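Local coordinates for DNA replication licensing factor MCM related protein (Thermoplasma acidophilum, PDB 4ME3) that probably binds single-stranded DNA and, as the N-terminal part of an MCM protein, belongs to an ATP-driven helicase thought to unwind DNA for replication, at residues 14-17 and 18-22; 48-51 and 52-55; 71-74 and 75-79. All coordinates share one frame; numbering follows the deposited sequence.

Interaction 1 of 3, residues 14-17 and 18-22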
loop_
_atom_site.group_PDB
_atom_site.type_symbol
_atom_site.label_atom_id
_atom_site.label_comp_id
_atom_site.label_asym_id
_atom_site.label_seq_id
_atom_site.Cartn_x
_atom_site.Cartn_y
_atom_site.Cartn_z
ATOM N N GLU A 14 -10.011 7.421 13.935
ATOM C CA GLU A 14 -10.133 6.502 12.811
ATOM C C GLU A 14 -11.592 6.380 12.381
ATOM O O GLU A 14 -11.897 6.298 11.192
ATOM C CB GLU A 14 -9.579 5.128 13.186
ATOM C CG GLU A 14 -9.759 4.072 12.110
ATOM C CD GLU A 14 -9.084 2.759 12.458
ATOM O OE1 GLU A 14 -8.193 2.762 13.333
ATOM O OE2 GLU A 14 -9.446 1.724 11.858
ATOM N N ASP A 15 -12.491 6.366 13.359
ATOM C CA ASP A 15 -13.918 6.274 13.073
ATOM C C ASP A 15 -14.379 7.481 12.269
ATOM O O ASP A 15 -15.182 7.350 11.344
ATOM C CB ASP A 15 -14.722 6.168 14.369
ATOM C CG ASP A 15 -14.455 4.877 15.116
ATOM O OD1 ASP A 15 -14.178 3.854 14.455
ATOM O OD2 ASP A 15 -14.523 4.884 16.364
ATOM N N ARG A 16 -13.871 8.660 12.619
ATOM C CA ARG A 16 -14.244 9.876 11.907
ATOM C C ARG A 16 -13.730 9.854 10.474
ATOM O O ARG A 16 -14.414 10.309 9.554
ATOM C CB ARG A 16 -13.712 11.120 12.622
ATOM C CG ARG A 16 -13.745 12.368 11.749
ATOM C CD ARG A 16 -14.075 13.624 12.537
ATOM N NE ARG A 16 -14.100 14.806 11.676
ATOM C CZ ARG A 16 -15.150 15.199 10.958
ATOM N NH1 ARG A 16 -16.285 14.511 10.985
ATOM N NH2 ARG A 16 -15.064 16.288 10.206
ATOM N N ILE A 17 -12.521 9.333 10.286
ATOM C CA ILE A 17 -11.940 9.249 8.951
ATOM C C ILE A 17 -12.768 8.292 8.100
ATOM O O ILE A 17 -13.079 8.586 6.946
ATOM C CB ILE A 17 -10.465 8.804 9.003
ATOM C CG1 ILE A 17 -9.614 9.897 9.652
ATOM C CG2 ILE A 17 -9.939 8.512 7.605
ATOM C CD1 ILE A 17 -8.170 9.489 9.906
ATOM N N LYS A 18 -13.145 7.157 8.679
ATOM C CA LYS A 18 -13.963 6.183 7.969
ATOM C C LYS A 18 -15.334 6.766 7.626
ATOM O O LYS A 18 -15.855 6.533 6.536
ATOM C CB LYS A 18 -14.107 4.899 8.788
ATOM C CG LYS A 18 -12.810 4.111 8.906
ATOM C CD LYS A 18 -12.927 2.955 9.886
ATOM C CE LYS A 18 -13.725 1.803 9.306
ATOM N NZ LYS A 18 -13.755 0.638 10.235
ATOM N N ASP A 19 -15.914 7.531 8.546
ATOM C CA ASP A 19 -17.202 8.170 8.287
ATOM C C ASP A 19 -17.102 9.128 7.105
ATOM O O ASP A 19 -18.009 9.201 6.285
ATOM C CB ASP A 19 -17.707 8.914 9.526
ATOM C CG ASP A 19 -18.316 7.984 10.557
ATOM O OD1 ASP A 19 -18.726 6.863 10.187
ATOM O OD2 ASP A 19 -18.395 8.378 11.740
ATOM N N LEU A 20 -15.993 9.856 7.019
ATOM C CA LEU A 20 -15.771 10.777 5.910
ATOM C C LEU A 20 -15.683 10.030 4.572
ATOM O O LEU A 20 -16.253 10.466 3.570
ATOM C CB LEU A 20 -14.512 11.610 6.158
ATOM C CG LEU A 20 -14.665 12.690 7.234
ATOM C CD1 LEU A 20 -13.311 13.187 7.712
ATOM C CD2 LEU A 20 -15.495 13.847 6.712
ATOM N N TRP A 21 -14.973 8.905 4.555
ATOM C CA TRP A 21 -14.902 8.082 3.348
ATOM C C TRP A 21 -16.281 7.565 2.960
ATOM O O TRP A 21 -16.646 7.567 1.785
ATOM C CB TRP A 21 -13.968 6.888 3.547
ATOM C CG TRP A 21 -12.518 7.194 3.335
ATOM C CD1 TRP A 21 -11.527 7.157 4.273
ATOM C CD2 TRP A 21 -11.891 7.579 2.106
ATOM N NE1 TRP A 21 -10.325 7.498 3.705
ATOM C CE2 TRP A 21 -10.519 7.760 2.374
ATOM C CE3 TRP A 21 -12.354 7.789 0.806
ATOM C CZ2 TRP A 21 -9.607 8.134 1.390
ATOM C CZ3 TRP A 21 -11.450 8.164 -0.170
ATOM C CH2 TRP A 21 -10.092 8.331 0.127
ATOM N N ARG A 22 -17.041 7.100 3.946
ATOM C CA ARG A 22 -18.363 6.536 3.682
ATOM C C ARG A 22 -19.252 7.519 2.925
ATOM O O ARG A 22 -19.867 7.165 1.920
ATOM C CB ARG A 22 -19.046 6.120 4.986
ATOM C CG ARG A 22 -18.473 4.860 5.606
ATOM C CD ARG A 22 -19.378 4.304 6.693
ATOM N NE ARG A 22 -18.726 3.233 7.437
ATOM C CZ ARG A 22 -17.955 3.419 8.504
ATOM N NH1 ARG A 22 -17.735 4.641 8.972
ATOM N NH2 ARG A 22 -17.402 2.379 9.111
HETATM O O HOH W 1 -16.957 5.022 11.514
#
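Lys-18 lies alongside Glu-14 one turn further on in the first helix, residues 14-27, of the MCM N-terminal domain, and both side chains point the same way. This is plain i to i+4 packing on an alpha-helix near the surface. Following Lys-18 outward, CB sits over the Glu-14 and Asp-15 carbonyls, and CG, anti to the residue's own carbonyl carbon (chi1 -69°), comes to 3.3 Å from Glu-14 O. That oxygen already takes the backbone hydrogen bond from Lys-18 N. CD then rests 4.0 Å from Glu-14 CG, and a bend at chi3 carries NZ to a hydrogen bond with Gln-82 OE1 on helix 69-84; Glu-14 OE2 stays 4.7 Å from NZ, too far for a salt bridge.

One residue back, toward helix 69-84, Ile-17 CG2 packs 3.9 Å from Trp-21 CD1, side by side, while Tyr-72 holds the indole NE1. Leu-20 places CD1 over the centre of one face of the Arg-16 guanidinium, 4.2 Å above its plane. Asp-15 O serves two donors: Asp-19 N, and a water that is itself held by Arg-22. Arg-22 NH1 closes the group with a 2.7 Å salt bridge to Asp-19 OD1.

Interaction 2 of 3, residues 48-51 and 52-55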
loop_
_atom_site.group_PDB
_atom_site.type_symbol
_atom_site.label_atom_id
_atom_site.label_comp_id
_atom_site.label_asym_id
_atom_site.label_seq_id
_atom_site.Cartn_x
_atom_site.Cartn_y
_atom_site.Cartn_z
ATOM N N TYR A 48 -9.696 3.378 -8.078
ATOM C CA TYR A 48 -9.081 4.693 -8.208
ATOM C C TYR A 48 -10.081 5.783 -7.851
ATOM O O TYR A 48 -11.198 5.802 -8.367
ATOM C CB TYR A 48 -8.581 4.908 -9.633
ATOM C CG TYR A 48 -7.338 4.114 -9.947
ATOM C CD1 TYR A 48 -6.080 4.645 -9.708
ATOM C CD2 TYR A 48 -7.420 2.834 -10.473
ATOM C CE1 TYR A 48 -4.935 3.924 -9.984
ATOM C CE2 TYR A 48 -6.276 2.104 -10.752
ATOM C CZ TYR A 48 -5.041 2.657 -10.506
ATOM O OH TYR A 48 -3.897 1.938 -10.781
ATOM N N VAL A 49 -9.670 6.688 -6.970
ATOM C CA VAL A 49 -10.502 7.821 -6.579
ATOM C C VAL A 49 -9.848 9.115 -7.042
ATOM O O VAL A 49 -8.643 9.305 -6.880
ATOM C CB VAL A 49 -10.712 7.869 -5.055
ATOM C CG1 VAL A 49 -11.328 9.190 -4.638
ATOM C CG2 VAL A 49 -11.584 6.700 -4.606
ATOM N N SER A 50 -10.645 10.004 -7.620
ATOM C CA SER A 50 -10.119 11.248 -8.167
ATOM C C SER A 50 -9.853 12.261 -7.064
ATOM O O SER A 50 -10.726 12.547 -6.247
ATOM C CB SER A 50 -11.101 11.839 -9.177
ATOM O OG SER A 50 -10.626 13.077 -9.668
ATOM N N PHE A 51 -8.648 12.816 -7.033
ATOM C CA PHE A 51 -8.346 13.825 -6.034
ATOM C C PHE A 51 -9.204 15.068 -6.260
ATOM O O PHE A 51 -9.487 15.809 -5.321
ATOM C CB PHE A 51 -6.865 14.196 -6.042
ATOM C CG PHE A 51 -6.465 15.037 -4.874
ATOM C CD1 PHE A 51 -6.296 14.465 -3.623
ATOM C CD2 PHE A 51 -6.291 16.402 -5.012
ATOM C CE1 PHE A 51 -5.939 15.235 -2.538
ATOM C CE2 PHE A 51 -5.939 17.180 -3.925
ATOM C CZ PHE A 51 -5.761 16.594 -2.689
ATOM N N ARG A 52 -9.624 15.280 -7.504
ATOM C CA ARG A 52 -10.505 16.396 -7.839
ATOM C C ARG A 52 -11.827 16.268 -7.090
ATOM O O ARG A 52 -12.382 17.260 -6.612
ATOM C CB ARG A 52 -10.791 16.430 -9.342
ATOM C CG ARG A 52 -9.562 16.505 -10.237
ATOM C CD ARG A 52 -9.917 16.079 -11.656
ATOM N NE ARG A 52 -8.765 16.093 -12.555
ATOM C CZ ARG A 52 -8.718 15.463 -13.726
ATOM N NH1 ARG A 52 -9.755 14.753 -14.152
ATOM N NH2 ARG A 52 -7.626 15.536 -14.474
ATOM N N ASP A 53 -12.340 15.043 -7.010
ATOM C CA ASP A 53 -13.562 14.774 -6.257
ATOM C C ASP A 53 -13.333 14.979 -4.763
ATOM O O ASP A 53 -14.158 15.581 -4.079
ATOM C CB ASP A 53 -14.061 13.350 -6.523
ATOM C CG ASP A 53 -14.613 13.173 -7.927
ATOM O OD1 ASP A 53 -14.895 14.192 -8.592
ATOM O OD2 ASP A 53 -14.771 12.012 -8.359
ATOM N N LEU A 54 -12.213 14.474 -4.251
ATOM C CA LEU A 54 -11.900 14.619 -2.832
ATOM C C LEU A 54 -11.813 16.088 -2.421
ATOM O O LEU A 54 -12.350 16.483 -1.387
ATOM C CB LEU A 54 -10.593 13.896 -2.495
ATOM C CG LEU A 54 -10.670 12.368 -2.498
ATOM C CD1 LEU A 54 -9.274 11.753 -2.535
ATOM C CD2 LEU A 54 -11.444 11.852 -1.288
ATOM N N GLU A 55 -11.126 16.893 -3.225
ATOM C CA GLU A 55 -11.011 18.327 -2.948
ATOM C C GLU A 55 -12.380 19.003 -2.927
ATOM O O GLU A 55 -12.660 19.840 -2.065
ATOM C CB GLU A 55 -10.123 19.006 -3.993
ATOM C CG GLU A 55 -8.779 19.465 -3.452
ATOM C CD GLU A 55 -7.909 20.101 -4.519
ATOM O OE1 GLU A 55 -8.204 19.920 -5.720
ATOM O OE2 GLU A 55 -6.928 20.783 -4.153
#
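Ser-50 receives the Arg-52 backbone N-H on its hydroxyl oxygen, which makes it the N-cap of helix 51-57 just where strand 46-50 ends. The capping bond is weak, Arg-52 N to Ser-50 OG being 3.2 Å with an N-H...O angle of 131°. The chi1 of 177° turns OG away from the serine's own N and beside the first turn, and OG has a second partner in Asp-102. The Arg-52 side chain starts against the same hydroxyl, CB 3.4 Å from Ser-50 OG, then runs extended to a salt bridge with Glu-104.

Asp-53 gives a weak backbone bond to Ser-50 O, and its carboxylate reaches back beside Ser-50 CB. Leu-54 N reaches the same Ser-50 O more squarely, at 3.1 Å and in the carbonyl plane, so this oxygen is shared by two successive N-H groups. The Leu-54 side chain crosses Val-49 at about a right angle, CG 3.9 Å from Val-49 CG1, and its CD1 touches Phe-51 CD1 at 4.2 Å. Glu-55 donates its N-H to Phe-51 O at 2.9 Å; its carboxylate carbon CD lies 3.6 Å from Phe-51 CE2, ring and carboxylate planes 47° apart.

Strand 46-50 pairs in parallel with strand 97-101, while helix 14-27 packs through Phe-24 on Val-49 and Leu-54. Helix 59-67 meets Phe-51 with Ala-62 and Leu-66, and Leu-54 with Phe-61 and Ile-65.

Interaction 3 of 3, residues 71-74 and 75-79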
loop_
_atom_site.group_PDB
_atom_site.type_symbol
_atom_site.label_atom_id
_atom_site.label_comp_id
_atom_site.label_asym_id
_atom_site.label_seq_id
_atom_site.Cartn_x
_atom_site.Cartn_y
_atom_site.Cartn_z
ATOM N N ILE A 71 -2.445 6.275 6.685
ATOM C CA ILE A 71 -3.575 6.191 7.608
ATOM C C ILE A 71 -4.916 6.409 6.902
ATOM O O ILE A 71 -5.866 5.651 7.107
ATOM C CB ILE A 71 -3.440 7.221 8.746
ATOM C CG1 ILE A 71 -2.316 6.812 9.698
ATOM C CG2 ILE A 71 -4.754 7.345 9.513
ATOM C CD1 ILE A 71 -1.936 7.882 10.697
ATOM N N TYR A 72 -4.990 7.447 6.077
ATOM C CA TYR A 72 -6.240 7.791 5.399
ATOM C C TYR A 72 -6.627 6.781 4.326
ATOM O O TYR A 72 -7.800 6.434 4.185
ATOM C CB TYR A 72 -6.155 9.198 4.814
ATOM C CG TYR A 72 -6.472 10.256 5.840
ATOM C CD1 TYR A 72 -5.583 10.540 6.867
ATOM C CD2 TYR A 72 -7.672 10.945 5.805
ATOM C CE1 TYR A 72 -5.870 11.492 7.815
ATOM C CE2 TYR A 72 -7.969 11.902 6.753
ATOM C CZ TYR A 72 -7.066 12.169 7.754
ATOM O OH TYR A 72 -7.350 13.119 8.705
ATOM N N ILE A 73 -5.645 6.302 3.572
ATOM C CA ILE A 73 -5.916 5.320 2.529
ATOM C C ILE A 73 -6.334 3.987 3.153
ATOM O O ILE A 73 -7.299 3.363 2.708
ATOM C CB ILE A 73 -4.703 5.147 1.589
ATOM C CG1 ILE A 73 -4.553 6.395 0.715
ATOM C CG2 ILE A 73 -4.867 3.909 0.720
ATOM C CD1 ILE A 73 -3.251 6.483 -0.047
ATOM N N ARG A 74 -5.630 3.559 4.194
ATOM C CA ARG A 74 -6.000 2.328 4.886
ATOM C C ARG A 74 -7.442 2.392 5.394
ATOM O O ARG A 74 -8.190 1.418 5.287
ATOM C CB ARG A 74 -5.050 2.058 6.052
ATOM C CG ARG A 74 -5.363 0.776 6.809
ATOM C CD ARG A 74 -4.427 0.597 7.990
ATOM N NE ARG A 74 -3.420 -0.432 7.749
ATOM C CZ ARG A 74 -3.591 -1.728 8.000
ATOM N NH1 ARG A 74 -4.735 -2.178 8.499
ATOM N NH2 ARG A 74 -2.612 -2.584 7.749
ATOM N N ALA A 75 -7.835 3.539 5.940
ATOM C CA ALA A 75 -9.199 3.714 6.439
ATOM C C ALA A 75 -10.210 3.544 5.311
ATOM O O ALA A 75 -11.241 2.901 5.485
ATOM C CB ALA A 75 -9.361 5.076 7.094
ATOM N N GLY A 76 -9.911 4.125 4.153
ATOM C CA GLY A 76 -10.786 4.009 3.001
ATOM C C GLY A 76 -10.931 2.565 2.563
ATOM O O GLY A 76 -12.026 2.111 2.236
ATOM N N GLU A 77 -9.818 1.839 2.553
ATOM C CA GLU A 77 -9.832 0.431 2.177
ATOM C C GLU A 77 -10.700 -0.382 3.137
ATOM O O GLU A 77 -11.470 -1.243 2.705
ATOM C CB GLU A 77 -8.395 -0.115 2.101
ATOM C CG GLU A 77 -7.627 0.430 0.899
ATOM C CD GLU A 77 -6.122 0.214 0.968
ATOM O OE1 GLU A 77 -5.614 -0.235 2.019
ATOM O OE2 GLU A 77 -5.445 0.514 -0.043
ATOM N N GLU A 78 -10.600 -0.094 4.430
ATOM C CA GLU A 78 -11.413 -0.783 5.426
ATOM C C GLU A 78 -12.904 -0.568 5.185
ATOM O O GLU A 78 -13.695 -1.499 5.305
ATOM C CB GLU A 78 -11.046 -0.333 6.840
ATOM C CG GLU A 78 -9.702 -0.858 7.324
ATOM C CD GLU A 78 -9.419 -0.494 8.767
ATOM O OE1 GLU A 78 -10.381 -0.191 9.505
ATOM O OE2 GLU A 78 -8.235 -0.505 9.164
ATOM N N VAL A 79 -13.283 0.659 4.844
ATOM C CA VAL A 79 -14.681 0.967 4.558
ATOM C C VAL A 79 -15.185 0.150 3.371
ATOM O O VAL A 79 -16.278 -0.411 3.406
ATOM C CB VAL A 79 -14.881 2.468 4.277
ATOM C CG1 VAL A 79 -16.256 2.724 3.675
ATOM C CG2 VAL A 79 -14.701 3.271 5.554
#
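Glu-77 reaches back along helix 69-84 to lay its carboxylate against Ile-73, with OE2 3.5 Å from the methyl CG2. Its backbone N gives a 2.9 Å hydrogen bond to Ile-73 O, the donor nearly in line with the C=O. With chi1 at -71°, CG points back toward that same oxygen, and the extended chain beyond it brings OE2 up to the CG2 methyl of Ile-73. The methyl cannot satisfy a carboxylate oxygen; the Leu-98 backbone N does, by a hydrogen bond from strand 97-101. With an alanine here, Leu-98 N would probably be left without its acceptor, and Ile-73 CG2 would lose the group packed against it.

The other carbonyls of residues 71-74 are also taken. Ile-71 O accepts from Ala-75 N at 3.1 Å, and Arg-74 O from Glu-78 N at 3.0 Å. Tyr-72 O has two donors: Gly-76 N within the helix, and Trp-21 NE1 arriving from helix 14-27.

Arg-74 and Glu-78 form a looser pair. Glu-78 OE2 lies at the edge of the guanidinium and in its plane, but 3.9 Å from Arg-74 NH1, a long salt bridge, with the two planes 85° apart. The arginine has a stronger partner in Glu-157, which NH2 meets in a salt bridge. Glu-78 OE1 makes a long, weak ion pair with Lys-18, and sits close to the like-charged Glu-14.

Regular i to i+4 bonding with side chains reaching sheet and neighbouring helix marks this as an ordinary alpha-helix of the helical MCM N-terminal domain, packed against helices 14-27 and 59-67 and tied to strand 97-101 by Glu-77.

In the fold
All three contacts belong to the helical MCM N-terminal domain, away from the zinc site. Interaction 1 is the most exposed, its charged residues gathered at the surface. Interaction 2 is more buried, joining a serine cap to apolar packing of Val-49, Phe-51 and Leu-54. Interaction 3 is also partly buried, and its acidic and basic ends reach partners elsewhere in the chain. Interactions 1 and 3, centres about 8 Å apart, lie on helices 14-27 and 69-84, which pack on each other, with Ile-17 CG2 3.5 Å from Ala-75 CB. Interaction 2 joins interaction 1 through Trp-21 CZ3 and Leu-54 CD2, 3.9 Å apart, but does not touch interaction 3, which Trp-21 reaches through NE1.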